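Local atomic coordinates of filamentation induced by cAMP protein Fic (Desulfovibrio alaskensis, PDB entry 4RGL), a protein that belongs to the Fic/DOC family and joins a mainly helical Fic domain to a C-terminal domain that is probably of the helix-turn-helix type. Residues 126-131 / 148-153; 213-218 / 252-257. All coordinates share one frame; numbering follows the deposited sequence.

How the contacts relate
The two contacts illustrate how side chains of different chemistry join elements of one mainly helical chain. Contact 1 is partly buried and its centre lies about 30 Å from that of the chain, where a loop meets the start of helix 150-163; contact 2 is buried and more central, between helix 214-219 and the C-terminal part of helix 238-257. They share no secondary-structure element, follow one another along the chain, and stand about 33 Å apart from centre to centre. In contact 1 a valine packs against two flat groups whose polar atoms are hydrogen-bonded, largely to partners outside the two segments. In contact 2 a glutamate spans the gap between helices and touches only lightly.

Contact 1 (126-131 / 148-153); sequences RYRSGG and DRVPKL
This is a loop-to-helix contact in which Val150, in the first turn of helix 150-163, packs against Tyr127 and Arg128 of the loop that follows helix 106-117. The two segments flank the small antiparallel hairpin of strands 133-134 and 142-143, which probably corresponds to the flap of Fic proteins, and they lie beside His183, Pro184 and Phe185, the opening residues of the Fic signature motif HPFxDGNGR. The valine divides its methyls between the two partners. CG1, anti to its own backbone N (chi1 174°), sits over one face of the Tyr127 ring in a CH-pi contact, 4.1 Å from the ring centroid and displaced toward CG, which it approaches to 3.8 Å. Tyr127 is held at its far end by a hydrogen bond between its OH and Glu106, while its ring also meets that of Phe185 and rests on Leu109 and Leu110 of helix 106-117. Pro151 adds a marginal touch at the ring, its CA 4.4 Å from Tyr127 CD2.

The other methyl, CG2, lies over one face of the Arg128 guanidinium, beside NH2. The arrangement is consistent with a guanidinium whose nitrogens all find backbone carbonyl partners around its rim: NE that of His183, NH2 those of Pro145 and Ile182, NH1 that of Gly130. Bonds of this kind fix the rotation of the group and tie the loop both to the segment before helix 150-163 and to the start of the signature motif. Within the loop itself, Arg128 NH1 donates to Gly130 O at 2.9 Å with an N-H...O angle of 161°, the oxygen lying almost exactly in the guanidinium plane.

Contact 2 (213-218 / 252-257); sequences VETVIR and VREAVS
Glu254 reaches across from helix 238-257 to overlap the side chains of Thr215 and Val216 at the start of helix 214-219. The example shows how one long side chain can bridge helices whose backbones stay well apart: Glu254 CA lies 10.9 Å from Thr215 CA, and only 59 Å² is buried between the segments. The glutamate is extended beyond CG (chi2 157°), which carries its carboxylate across the gap. Its OE2 is the touching atom, 3.7 Å from Thr215 OG1 and 4.1 Å from Val216 CG2. The Val216 methyl meets it alongside, the two side chains running past each other in opposite directions, whereas Thr215 comes in at a slant.

The separation from Thr215 is too long for a hydrogen bond, and the hydroxyl is already engaged: OG1, placed between the backbone N and carbonyl carbon by a chi1 of 63°, donates to the carbonyl of Pro212 just before the helix. The carboxylate therefore makes a loose polar approach, not a bond, to Thr215. A weak, long ion pair from OE2 to Arg51 of helix 42-59 may offset some of the carboxylate's charge. At the other end of the same residue, Ser257 OG donates to Glu254 O at 3.0 Å, coming from above the carbonyl plane.

Other side chains of 213-218 touch helix 238-257 earlier in its course: Val213 on Leu248 and Ala251, Val216 on Ala247 and Ile217 on Met244. Helix 214-219 also touches helix 42-59 through Glu214, Thr215 and Ile217, while helix 238-257 packs against helix 16-32 through Val252 and Val256, so the contact belongs to an all-helical part of the fold.

Contact 1 (126-131 / 148-153)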
loop_
_atom_site.group_PDB
_atom_site.type_symbol
_atom_site.label_atom_id
_atom_site.label_comp_id
_atom_site.label_asym_id
_atom_site.label_seq_id
_atom_site.Cartn_x
_atom_site.Cartn_y
_atom_site.Cartn_z
ATOM N N ARG A 126 -23.693 -7.163 -3.972
ATOM C CA ARG A 126 -24.558 -7.532 -5.096
ATOM C C ARG A 126 -24.473 -6.479 -6.172
ATOM O O ARG A 126 -24.084 -5.339 -5.890
ATOM C CB ARG A 126 -26.028 -7.719 -4.631
ATOM C CG ARG A 126 -26.591 -6.529 -3.857
ATOM C CD ARG A 126 -27.978 -6.820 -3.316
ATOM N NE ARG A 126 -28.390 -5.831 -2.317
ATOM C CZ ARG A 126 -28.134 -5.943 -1.014
ATOM N NH1 ARG A 126 -27.473 -6.998 -0.548
ATOM N NH2 ARG A 126 -28.536 -5.002 -0.169
ATOM N N TYR A 127 -24.823 -6.836 -7.407
ATOM C CA TYR A 127 -24.775 -5.881 -8.503
ATOM C C TYR A 127 -25.963 -4.931 -8.432
ATOM O O TYR A 127 -26.993 -5.267 -7.836
ATOM C CB TYR A 127 -24.732 -6.599 -9.862
ATOM C CG TYR A 127 -23.528 -7.506 -10.027
ATOM C CD1 TYR A 127 -22.257 -7.093 -9.627
ATOM C CD2 TYR A 127 -23.633 -8.723 -10.696
ATOM C CE1 TYR A 127 -21.140 -7.906 -9.809
ATOM C CE2 TYR A 127 -22.520 -9.542 -10.893
ATOM C CZ TYR A 127 -21.274 -9.128 -10.451
ATOM O OH TYR A 127 -20.175 -9.936 -10.633
ATOM N N ARG A 128 -25.793 -3.714 -8.969
ATOM C CA ARG A 128 -26.830 -2.680 -8.962
ATOM C C ARG A 128 -28.099 -3.160 -9.666
ATOM O O ARG A 128 -28.023 -3.883 -10.667
ATOM C CB ARG A 128 -26.311 -1.401 -9.628
ATOM C CG ARG A 128 -25.717 -1.640 -10.999
ATOM C CD ARG A 128 -25.090 -0.404 -11.554
ATOM N NE ARG A 128 -24.332 -0.684 -12.772
ATOM C CZ ARG A 128 -24.849 -0.637 -13.994
ATOM N NH1 ARG A 128 -26.130 -0.337 -14.170
ATOM N NH2 ARG A 128 -24.092 -0.896 -15.050
ATOM N N SER A 129 -29.264 -2.779 -9.129
ATOM C CA SER A 129 -30.548 -3.143 -9.716
ATOM C C SER A 129 -30.961 -2.130 -10.773
ATOM O O SER A 129 -31.845 -2.413 -11.597
ATOM C CB SER A 129 -31.619 -3.241 -8.635
ATOM O OG SER A 129 -31.762 -2.010 -7.946
ATOM N N GLY A 130 -30.314 -0.965 -10.757
ATOM C CA GLY A 130 -30.616 0.107 -11.687
ATOM C C GLY A 130 -29.398 0.673 -12.376
ATOM O O GLY A 130 -28.293 0.125 -12.264
ATOM N N GLY A 131 -29.605 1.755 -13.121
ATOM C CA GLY A 131 -28.535 2.435 -13.827
ATOM C C GLY A 131 -27.629 3.217 -12.903
ATOM O O GLY A 131 -27.988 3.487 -11.752
ATOM N N ASP A 148 -29.478 -5.047 -16.153
ATOM C CA ASP A 148 -29.792 -6.418 -16.573
ATOM C C ASP A 148 -28.665 -7.014 -17.461
ATOM O O ASP A 148 -28.598 -8.239 -17.627
ATOM C CB ASP A 148 -31.151 -6.477 -17.311
ATOM C CG ASP A 148 -31.299 -5.504 -18.480
ATOM O OD1 ASP A 148 -30.260 -5.056 -19.019
ATOM O OD2 ASP A 148 -32.453 -5.252 -18.900
ATOM N N ARG A 149 -27.756 -6.154 -17.984
ATOM C CA ARG A 149 -26.624 -6.621 -18.809
ATOM C C ARG A 149 -25.443 -7.012 -17.931
ATOM O O ARG A 149 -24.596 -7.809 -18.350
ATOM C CB ARG A 149 -26.186 -5.527 -19.810
ATOM C CG ARG A 149 -27.322 -4.942 -20.647
ATOM C CD ARG A 149 -27.745 -5.850 -21.786
ATOM N NE ARG A 149 -28.834 -5.256 -22.566
ATOM C CZ ARG A 149 -28.649 -4.410 -23.577
ATOM N NH1 ARG A 149 -27.419 -4.055 -23.940
ATOM N NH2 ARG A 149 -29.689 -3.906 -24.228
ATOM N N VAL A 150 -25.359 -6.410 -16.715
ATOM C CA VAL A 150 -24.219 -6.562 -15.801
ATOM C C VAL A 150 -23.922 -8.076 -15.492
ATOM O O VAL A 150 -22.778 -8.503 -15.630
ATOM C CB VAL A 150 -24.436 -5.761 -14.487
ATOM C CG1 VAL A 150 -23.323 -6.040 -13.481
ATOM C CG2 VAL A 150 -24.549 -4.268 -14.771
ATOM N N PRO A 151 -24.928 -8.889 -15.048
ATOM C CA PRO A 151 -24.625 -10.286 -14.674
ATOM C C PRO A 151 -23.809 -11.031 -15.749
ATOM O O PRO A 151 -22.802 -11.660 -15.420
ATOM C CB PRO A 151 -26.010 -10.907 -14.504
ATOM C CG PRO A 151 -26.867 -9.785 -14.079
ATOM C CD PRO A 151 -26.345 -8.555 -14.778
ATOM N N LYS A 152 -24.246 -10.952 -17.037
ATOM C CA LYS A 152 -23.564 -11.623 -18.161
ATOM C C LYS A 152 -22.178 -10.991 -18.414
ATOM O O LYS A 152 -21.193 -11.716 -18.576
ATOM C CB LYS A 152 -24.433 -11.551 -19.443
ATOM C CG LYS A 152 -23.788 -12.196 -20.686
ATOM C CD LYS A 152 -23.757 -13.731 -20.601
ATOM C CE LYS A 152 -23.061 -14.356 -21.790
ATOM N NZ LYS A 152 -23.737 -14.020 -23.071
ATOM N N LEU A 153 -22.109 -9.638 -18.442
ATOM C CA LEU A 153 -20.845 -8.914 -18.652
ATOM C C LEU A 153 -19.800 -9.321 -17.609
ATOM O O LEU A 153 -18.638 -9.565 -17.954
ATOM C CB LEU A 153 -21.086 -7.387 -18.590
ATOM C CG LEU A 153 -21.824 -6.771 -19.771
ATOM C CD1 LEU A 153 -22.333 -5.395 -19.432
ATOM C CD2 LEU A 153 -20.945 -6.721 -20.998
#

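Contact 2 (213-218 / 252-257)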
loop_
_atom_site.group_PDB
_atom_site.type_symbol
_atom_site.label_atom_id
_atom_site.label_comp_id
_atom_site.label_asym_id
_atom_site.label_seq_id
_atom_site.Cartn_x
_atom_site.Cartn_y
_atom_site.Cartn_z
ATOM N N VAL A 213 0.935 1.692 -5.873
ATOM C CA VAL A 213 0.804 2.263 -7.225
ATOM C C VAL A 213 -0.317 3.346 -7.256
ATOM O O VAL A 213 -0.302 4.224 -8.125
ATOM C CB VAL A 213 0.543 1.149 -8.289
ATOM C CG1 VAL A 213 -0.751 0.398 -8.000
ATOM C CG2 VAL A 213 0.536 1.725 -9.705
ATOM N N GLU A 214 -1.234 3.311 -6.264
ATOM C CA GLU A 214 -2.366 4.231 -6.199
ATOM C C GLU A 214 -1.897 5.686 -5.977
ATOM O O GLU A 214 -2.563 6.616 -6.433
ATOM C CB GLU A 214 -3.340 3.811 -5.093
ATOM C CG GLU A 214 -3.990 2.443 -5.324
ATOM C CD GLU A 214 -3.108 1.238 -5.036
ATOM O OE1 GLU A 214 -2.063 1.410 -4.370
ATOM O OE2 GLU A 214 -3.515 0.109 -5.395
ATOM N N THR A 215 -0.712 5.877 -5.327
ATOM C CA THR A 215 -0.132 7.221 -5.130
ATOM C C THR A 215 0.256 7.839 -6.488
ATOM O O THR A 215 0.168 9.053 -6.656
ATOM C CB THR A 215 1.084 7.158 -4.188
ATOM O OG1 THR A 215 2.106 6.357 -4.790
ATOM C CG2 THR A 215 0.733 6.616 -2.822
ATOM N N VAL A 216 0.674 6.990 -7.460
ATOM C CA VAL A 216 1.025 7.448 -8.813
ATOM C C VAL A 216 -0.260 7.803 -9.583
ATOM O O VAL A 216 -0.331 8.862 -10.216
ATOM C CB VAL A 216 1.869 6.384 -9.577
ATOM C CG1 VAL A 216 2.211 6.860 -10.985
ATOM C CG2 VAL A 216 3.136 6.031 -8.805
ATOM N N ILE A 217 -1.292 6.937 -9.482
ATOM C CA ILE A 217 -2.580 7.145 -10.156
ATOM C C ILE A 217 -3.263 8.413 -9.615
ATOM O O ILE A 217 -3.908 9.130 -10.374
ATOM C CB ILE A 217 -3.487 5.898 -9.981
ATOM C CG1 ILE A 217 -2.760 4.620 -10.456
ATOM C CG2 ILE A 217 -4.831 6.082 -10.707
ATOM C CD1 ILE A 217 -3.428 3.302 -9.995
ATOM N N ARG A 218 -3.095 8.697 -8.300
ATOM C CA ARG A 218 -3.666 9.896 -7.663
ATOM C C ARG A 218 -2.975 11.173 -8.179
ATOM O O ARG A 218 -3.639 12.187 -8.406
ATOM C CB ARG A 218 -3.534 9.802 -6.136
ATOM C CG ARG A 218 -4.105 11.005 -5.383
ATOM C CD ARG A 218 -3.571 11.055 -3.967
ATOM N NE ARG A 218 -2.115 11.218 -3.952
ATOM C CZ ARG A 218 -1.342 10.886 -2.923
ATOM N NH1 ARG A 218 -1.869 10.324 -1.844
ATOM N NH2 ARG A 218 -0.029 11.062 -2.990
ATOM N N VAL A 252 6.960 0.350 -8.610
ATOM C CA VAL A 252 7.898 -0.680 -8.172
ATOM C C VAL A 252 9.358 -0.131 -8.252
ATOM O O VAL A 252 10.229 -0.597 -7.526
ATOM C CB VAL A 252 7.726 -1.998 -8.979
ATOM C CG1 VAL A 252 8.224 -1.842 -10.412
ATOM C CG2 VAL A 252 8.424 -3.161 -8.285
ATOM N N ARG A 253 9.567 0.941 -9.036
ATOM C CA ARG A 253 10.867 1.581 -9.151
ATOM C C ARG A 253 11.135 2.486 -7.926
ATOM O O ARG A 253 12.206 2.402 -7.338
ATOM C CB ARG A 253 10.956 2.381 -10.455
ATOM C CG ARG A 253 12.367 2.853 -10.805
ATOM C CD ARG A 253 12.531 3.051 -12.306
ATOM N NE ARG A 253 11.502 3.933 -12.862
ATOM C CZ ARG A 253 11.349 4.165 -14.162
ATOM N NH1 ARG A 253 12.147 3.577 -15.048
ATOM N NH2 ARG A 253 10.391 4.976 -14.589
ATOM N N GLU A 254 10.123 3.296 -7.493
ATOM C CA GLU A 254 10.297 4.159 -6.309
ATOM C C GLU A 254 10.265 3.317 -5.013
ATOM O O GLU A 254 10.648 3.808 -3.955
ATOM C CB GLU A 254 9.228 5.293 -6.252
ATOM C CG GLU A 254 7.818 4.831 -5.901
ATOM C CD GLU A 254 6.918 5.914 -5.310
ATOM O OE1 GLU A 254 7.384 6.640 -4.401
ATOM O OE2 GLU A 254 5.711 5.929 -5.649
ATOM N N ALA A 255 9.855 2.039 -5.116
ATOM C CA ALA A 255 9.826 1.130 -3.973
ATOM C C ALA A 255 11.220 0.583 -3.670
ATOM O O ALA A 255 11.546 0.345 -2.511
ATOM C CB ALA A 255 8.864 -0.011 -4.240
ATOM N N VAL A 256 12.044 0.382 -4.716
ATOM C CA VAL A 256 13.400 -0.152 -4.561
ATOM C C VAL A 256 14.382 0.992 -4.183
ATOM O O VAL A 256 15.373 0.747 -3.490
ATOM C CB VAL A 256 13.864 -0.897 -5.851
ATOM C CG1 VAL A 256 15.282 -1.443 -5.694
ATOM C CG2 VAL A 256 12.895 -2.019 -6.208
ATOM N N SER A 257 14.071 2.243 -4.603
ATOM C CA SER A 257 14.928 3.412 -4.330
ATOM C C SER A 257 14.898 3.807 -2.833
ATOM O O SER A 257 15.841 4.439 -2.350
ATOM C CB SER A 257 14.500 4.600 -5.185
ATOM O OG SER A 257 13.202 5.049 -4.830
#